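Long-range contact in phosphate ABC transporter, phosphate-binding protein (Clostridium perfringens, PDB 4Q8R), which probably captures inorganic phosphate outside the cell membrane with high affinity and delivers it to an ABC-type phosphate transporter: residues 73-81 against 234-245. Numbering follows the deposited sequence.
Sequences EVEIAYDGI and QDIVAKEHLIKV. With ZN (zinc ion), chain F; ZN (zinc ion), chain D; ZN (zinc ion), chain C.
Tyr78 and Ile243 form a single antiparallel, hydrogen-bonded bridge: Tyr78 N donates to Ile243 O (2.9 Å), and Ile243 N returns a bond to Tyr78 O (2.8 Å), tying the C-terminal tail to the strand. Nearby, the Gln234 side chain, bent at its second torsion (chi2 -75°), turns its amide to the strand; NE2 gives a nearly straight bond to Ile76 O (2.9 Å, 173° at the hydrogen), which lies almost in the amide plane. NE2 also reaches Ile228 O, while OE1 weakly accepts from Val245 N, so helix, tail and strand meet at one amide. Lys244 NZ bridges to Asp235 OD1 (2.9 Å); Asp235 and Glu231 bind a zinc ion. A water joins Asp79 OD1, Gly80 N and His241 O; Asp79 OD2 forms a salt bridge with Arg206, OD1 a hydrogen bond with Ser174. Ala77 CB packs against Val237 CG1 (3.7 Å) and Leu242 CD1 (3.9 Å), Tyr78 CB against Ile243 CB (4.0 Å). A Schellman motif (Leu242 N to Val237 O, His241 N to Ala238 O) ends helix 231-239. In this PBP-superfamily fold, the C-terminal helix and tail thus join long strand 71-86, which pairs with strand 205-213; helix 15-28 covers Ile236 and Val237, helix 219-229 Val74 and Ile76.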
ATOM      1  N   GLU A  73      -8.161  11.988  10.912  1.00 37.81           N
ATOM      2  CA  GLU A  73      -7.226  10.952  10.547  0.59 35.38           C
ATOM      3  C   GLU A  73      -6.440  10.441  11.699  1.00 35.65           C
ATOM      4  O   GLU A  73      -6.039  11.187  12.619  1.00 40.51           O
ATOM      5  CB  GLU A  73      -6.261  11.472   9.510  0.59 40.25           C
ATOM      6  CG  GLU A  73      -6.942  12.351   8.518  0.59 40.81           C
ATOM      7  CD  GLU A  73      -5.919  13.102   7.741  0.59 41.20           C
ATOM      8  OE1 GLU A  73      -6.008  14.337   7.690  0.59 55.05           O
ATOM      9  OE2 GLU A  73      -4.970  12.453   7.260  0.59 42.48           O
ATOM     10  N   VAL A  74      -6.216   9.145  11.679  1.00 33.14           N
ATOM     11  CA  VAL A  74      -5.362   8.509  12.703  1.00 32.97           C
ATOM     12  C   VAL A  74      -4.325   7.665  11.939  1.00 33.86           C
ATOM     13  O   VAL A  74      -4.688   6.689  11.262  1.00 32.98           O
ATOM     14  CB  VAL A  74      -6.174   7.596  13.656  1.00 35.01           C
ATOM     15  CG1 VAL A  74      -5.277   6.833  14.574  1.00 43.53           C
ATOM     16  CG2 VAL A  74      -7.148   8.416  14.444  1.00 46.61           C
ATOM     17  N   GLU A  75      -3.056   8.014  12.101  1.00 33.83           N
ATOM     18  CA  GLU A  75      -2.007   7.222  11.548  1.00 33.60           C
ATOM     19  C   GLU A  75      -1.887   5.931  12.400  1.00 36.32           C
ATOM     20  O   GLU A  75      -1.637   6.001  13.628  1.00 35.56           O
ATOM     21  CB  GLU A  75      -0.728   8.053  11.504  1.00 38.05           C
ATOM     22  CG  GLU A  75       0.427   7.439  10.792  1.00 48.82           C
ATOM     23  CD  GLU A  75       1.670   8.374  10.711  1.00 56.50           C
ATOM     24  OE1 GLU A  75       1.518   9.618  10.555  1.00 71.35           O
ATOM     25  OE2 GLU A  75       2.822   7.870  10.782  1.00 78.98           O
ATOM     26  N   ILE A  76      -2.016   4.763  11.771  1.00 30.62           N
ATOM     27  CA  ILE A  76      -1.871   3.467  12.473  1.00 31.18           C
ATOM     28  C   ILE A  76      -0.582   2.665  12.219  1.00 31.01           C
ATOM     29  O   ILE A  76      -0.240   1.769  12.996  1.00 32.11           O
ATOM     30  CB  ILE A  76      -3.053   2.520  12.241  1.00 28.52           C
ATOM     31  CG1 ILE A  76      -3.222   2.198  10.753  1.00 27.46           C
ATOM     32  CG2 ILE A  76      -4.345   3.109  12.762  1.00 30.70           C
ATOM     33  CD1 ILE A  76      -4.300   1.133  10.472  1.00 33.28           C
ATOM     34  N   ALA A  77       0.129   3.042  11.168  1.00 29.26           N
ATOM     35  CA  ALA A  77       1.389   2.408  10.718  1.00 30.79           C
ATOM     36  C   ALA A  77       2.015   3.287   9.645  1.00 29.00           C
ATOM     37  O   ALA A  77       1.339   4.171   9.077  1.00 30.96           O
ATOM     38  CB  ALA A  77       1.174   1.006  10.189  1.00 31.81           C
ATOM     39  N   TYR A  78       3.298   3.046   9.379  1.00 32.72           N
ATOM     40  CA  TYR A  78       3.915   3.510   8.126  1.00 31.77           C
ATOM     41  C   TYR A  78       4.241   2.256   7.337  1.00 27.16           C
ATOM     42  O   TYR A  78       4.355   1.160   7.904  1.00 30.29           O
ATOM     43  CB  TYR A  78       5.093   4.450   8.407  1.00 35.13           C
ATOM     44  CG  TYR A  78       5.139   5.699   7.644  1.00 44.85           C
ATOM     45  CD1 TYR A  78       4.328   6.801   7.982  1.00 49.31           C
ATOM     46  CD2 TYR A  78       6.020   5.815   6.518  1.00 57.83           C
ATOM     47  CE1 TYR A  78       4.391   7.974   7.206  1.00 57.52           C
ATOM     48  CE2 TYR A  78       6.090   6.970   5.751  1.00 50.82           C
ATOM     49  CZ  TYR A  78       5.277   8.046   6.078  1.00 64.73           C
ATOM     50  OH  TYR A  78       5.345   9.170   5.269  1.00 53.98           O
ATOM     51  N   ASP A  79       4.335   2.400   6.022  1.00 27.44           N
ATOM     52  CA  ASP A  79       4.446   1.286   5.116  1.00 26.93           C
ATOM     53  C   ASP A  79       5.385   1.630   3.945  1.00 27.92           C
ATOM     54  O   ASP A  79       5.215   2.665   3.268  1.00 28.76           O
ATOM     55  CB  ASP A  79       3.075   0.917   4.554  1.00 27.88           C
ATOM     56  CG  ASP A  79       3.109  -0.251   3.582  1.00 26.27           C
ATOM     57  OD1 ASP A  79       3.567  -1.361   3.901  1.00 28.21           O
ATOM     58  OD2 ASP A  79       2.596  -0.108   2.473  1.00 27.56           O
ATOM     59  N   GLY A  80       6.334   0.748   3.677  1.00 26.87           N
ATOM     60  CA  GLY A  80       7.153   0.840   2.512  1.00 25.37           C
ATOM     61  C   GLY A  80       6.441   0.296   1.299  1.00 23.87           C
ATOM     62  O   GLY A  80       5.573  -0.587   1.389  1.00 26.25           O
ATOM     63  N   ILE A  81       6.792   0.856   0.150  1.00 24.41           N
ATOM     64  CA  ILE A  81       6.294   0.326  -1.120  1.00 24.90           C
ATOM     65  C   ILE A  81       7.542  -0.304  -1.814  1.00 21.15           C
ATOM     66  O   ILE A  81       8.545   0.383  -2.101  1.00 24.67           O
ATOM     67  CB  ILE A  81       5.718   1.390  -2.020  1.00 22.18           C
ATOM     68  CG1 ILE A  81       4.489   2.072  -1.333  1.00 22.54           C
ATOM     69  CG2 ILE A  81       5.341   0.796  -3.391  1.00 23.53           C
ATOM     70  CD1 ILE A  81       3.971   3.251  -2.068  1.00 22.85           C
ATOM     71  N   GLN A 234       0.278  -2.419  17.902  1.00 37.50           N
ATOM     72  CA  GLN A 234       1.487  -2.047  17.175  1.00 36.01           C
ATOM     73  C   GLN A 234       2.478  -3.209  16.938  1.00 39.89           C
ATOM     74  O   GLN A 234       3.237  -3.196  15.971  1.00 37.58           O
ATOM     75  CB  GLN A 234       2.144  -0.834  17.796  1.00 36.32           C
ATOM     76  CG  GLN A 234       1.296   0.405  17.764  1.00 36.66           C
ATOM     77  CD  GLN A 234       1.244   1.039  16.345  1.00 35.87           C
ATOM     78  OE1 GLN A 234       2.284   1.497  15.799  1.00 36.29           O
ATOM     79  NE2 GLN A 234       0.047   1.000  15.736  1.00 35.65           N
ATOM     80  N   ASP A 235       2.478  -4.208  17.814  1.00 37.54           N
ATOM     81  CA  ASP A 235       3.222  -5.441  17.527  1.00 34.41           C
ATOM     82  C   ASP A 235       2.639  -6.201  16.350  1.00 39.13           C
ATOM     83  O   ASP A 235       3.389  -6.819  15.583  1.00 37.86           O
ATOM     84  CB  ASP A 235       3.233  -6.420  18.731  1.00 34.39           C
ATOM     85  CG  ASP A 235       4.116  -5.952  19.874  1.00 38.89           C
ATOM     86  OD1 ASP A 235       5.013  -5.125  19.650  1.00 43.75           O
ATOM     87  OD2 ASP A 235       3.844  -6.451  21.025  1.00 38.10           O
ATOM     88  N   ILE A 236       1.304  -6.146  16.189  1.00 34.62           N
ATOM     89  CA  ILE A 236       0.656  -6.781  15.040  1.00 31.50           C
ATOM     90  C   ILE A 236       1.063  -6.027  13.744  1.00 33.96           C
ATOM     91  O   ILE A 236       1.350  -6.663  12.764  1.00 33.46           O
ATOM     92  CB  ILE A 236      -0.896  -6.798  15.221  1.00 29.70           C
ATOM     93  CG1 ILE A 236      -1.273  -7.833  16.308  1.00 34.34           C
ATOM     94  CG2 ILE A 236      -1.625  -7.102  13.946  1.00 32.36           C
ATOM     95  CD1 ILE A 236      -2.635  -7.662  16.958  1.00 33.89           C
ATOM     96  N   VAL A 237       1.165  -4.699  13.808  1.00 30.60           N
ATOM     97  CA  VAL A 237       1.627  -3.866  12.683  1.00 32.89           C
ATOM     98  C   VAL A 237       3.024  -4.321  12.322  1.00 31.89           C
ATOM     99  O   VAL A 237       3.321  -4.585  11.141  1.00 31.38           O
ATOM    100  CB  VAL A 237       1.599  -2.372  13.109  1.00 32.38           C
ATOM    101  CG1 VAL A 237       2.631  -1.458  12.486  1.00 33.49           C
ATOM    102  CG2 VAL A 237       0.176  -1.822  13.056  1.00 32.30           C
ATOM    103  N   ALA A 238       3.890  -4.434  13.347  1.00 32.73           N
ATOM    104  CA  ALA A 238       5.289  -4.872  13.061  1.00 31.39           C
ATOM    105  C   ALA A 238       5.320  -6.257  12.415  1.00 34.67           C
ATOM    106  O   ALA A 238       6.153  -6.496  11.516  1.00 36.04           O
ATOM    107  CB  ALA A 238       6.153  -4.901  14.327  1.00 32.63           C
ATOM    108  N   LYS A 239       4.474  -7.181  12.897  1.00 34.98           N
ATOM    109  CA  LYS A 239       4.455  -8.575  12.363  1.00 33.57           C
ATOM    110  C   LYS A 239       4.010  -8.660  10.883  1.00 33.62           C
ATOM    111  O   LYS A 239       4.346  -9.614  10.182  1.00 35.77           O
ATOM    112  CB  LYS A 239       3.652  -9.538  13.263  1.00 35.26           C
ATOM    113  CG  LYS A 239       4.442  -9.922  14.508  1.00 43.87           C
ATOM    114  CD  LYS A 239       3.557 -10.578  15.578  1.00 66.27           C
ATOM    115  CE  LYS A 239       3.074 -11.959  15.151  1.00 68.94           C
ATOM    116  NZ  LYS A 239       3.154 -12.934  16.296  1.00 74.45           N
ATOM    117  N   GLU A 240       3.239  -7.670  10.457  1.00 32.23           N
ATOM    118  CA  GLU A 240       2.765  -7.551   9.064  1.00 27.58           C
ATOM    119  C   GLU A 240       3.768  -6.767   8.189  1.00 31.19           C
ATOM    120  O   GLU A 240       3.396  -6.293   7.119  1.00 32.69           O
ATOM    121  CB  GLU A 240       1.371  -6.922   9.067  1.00 32.52           C
ATOM    122  CG  GLU A 240       0.347  -7.761   9.767  1.00 38.37           C
ATOM    123  CD  GLU A 240       0.015  -9.060   9.066  1.00 39.36           C
ATOM    124  OE1 GLU A 240       0.087  -9.108   7.850  1.00 42.69           O
ATOM    125  OE2 GLU A 240      -0.388 -10.029   9.730  1.00 43.68           O
ATOM    126  N   HIS A 241       5.033  -6.667   8.630  1.00 33.01           N
ATOM    127  CA  HIS A 241       6.111  -5.966   7.924  1.00 33.26           C
ATOM    128  C   HIS A 241       5.903  -4.456   7.727  1.00 31.42           C
ATOM    129  O   HIS A 241       6.440  -3.837   6.833  1.00 33.52           O
ATOM    130  CB  HIS A 241       6.337  -6.630   6.579  1.00 38.42           C
ATOM    131  CG  HIS A 241       6.374  -8.118   6.662  1.00 44.81           C
ATOM    132  ND1 HIS A 241       7.312  -8.786   7.429  1.00 47.15           N
ATOM    133  CD2 HIS A 241       5.579  -9.071   6.127  1.00 51.59           C
ATOM    134  CE1 HIS A 241       7.108 -10.090   7.339  1.00 53.68           C
ATOM    135  NE2 HIS A 241       6.067 -10.290   6.547  1.00 55.64           N
ATOM    136  N   LEU A 242       5.178  -3.866   8.655  1.00 30.96           N
ATOM    137  CA  LEU A 242       4.974  -2.438   8.713  1.00 32.87           C
ATOM    138  C   LEU A 242       5.859  -1.754   9.720  1.00 33.65           C
ATOM    139  O   LEU A 242       6.568  -2.417  10.494  1.00 36.41           O
ATOM    140  CB  LEU A 242       3.532  -2.172   9.023  1.00 29.26           C
ATOM    141  CG  LEU A 242       2.500  -2.908   8.141  1.00 25.84           C
ATOM    142  CD1 LEU A 242       1.086  -2.591   8.607  1.00 27.59           C
ATOM    143  CD2 LEU A 242       2.656  -2.569   6.643  1.00 27.42           C
ATOM    144  N   ILE A 243       5.789  -0.447   9.769  1.00 34.12           N
ATOM    145  CA  ILE A 243       6.571   0.359  10.688  1.00 35.65           C
ATOM    146  C   ILE A 243       5.658   0.936  11.757  1.00 34.98           C
ATOM    147  O   ILE A 243       4.636   1.542  11.453  1.00 34.22           O
ATOM    148  CB  ILE A 243       7.277   1.504   9.948  1.00 37.19           C
ATOM    149  CG1 ILE A 243       8.333   0.974   8.968  1.00 36.05           C
ATOM    150  CG2 ILE A 243       7.901   2.492  10.912  1.00 37.83           C
ATOM    151  CD1 ILE A 243       7.748   0.360   7.713  1.00 38.04           C
ATOM    152  N   LYS A 244       6.005   0.720  13.027  1.00 34.06           N
ATOM    153  CA  LYS A 244       5.191   1.193  14.110  1.00 35.39           C
ATOM    154  C   LYS A 244       5.110   2.697  14.127  1.00 40.89           C
ATOM    155  O   LYS A 244       6.077   3.408  13.803  1.00 40.92           O
ATOM    156  CB  LYS A 244       5.744   0.714  15.490  1.00 35.34           C
ATOM    157  CG  LYS A 244       5.661  -0.775  15.692  1.00 34.89           C
ATOM    158  CD  LYS A 244       6.232  -1.123  17.082  1.00 39.28           C
ATOM    159  CE  LYS A 244       6.265  -2.608  17.331  1.00 39.13           C
ATOM    160  NZ  LYS A 244       6.770  -3.019  18.703  1.00 40.91           N
ATOM    161  N   VAL A 245       3.922   3.164  14.432  1.00 42.99           N
ATOM    162  CA  VAL A 245       3.637   4.489  14.873  1.00 45.40           C
ATOM    163  C   VAL A 245       2.637   5.385  14.225  1.00 54.90           C
ATOM    164  O   VAL A 245       1.802   4.926  13.451  1.00 67.89           O
ATOM    165  CB  VAL A 245       4.890   5.192  15.387  1.00 32.05           C
ATOM    166  CG1 VAL A 245       4.912   6.627  15.019  1.00 37.76           C
ATOM    167  CG2 VAL A 245       4.916   5.001  16.862  1.00 33.41           C
TER
HETATM  168 ZN    ZN F 305      -3.580  13.933   6.453  0.80 35.63          ZN
HETATM  169 ZN    ZN D 303       5.307  -5.759  22.269  0.50 46.33          ZN
HETATM  170 ZN    ZN C 302       4.785 -12.205   6.304  1.00 94.81          ZN
HETATM  171  O   HOH W   1       5.884  -1.568   5.323  1.00 27.89           O
HETATM  172  O   HOH W   2      -2.129  13.203   7.119  1.00 57.84           O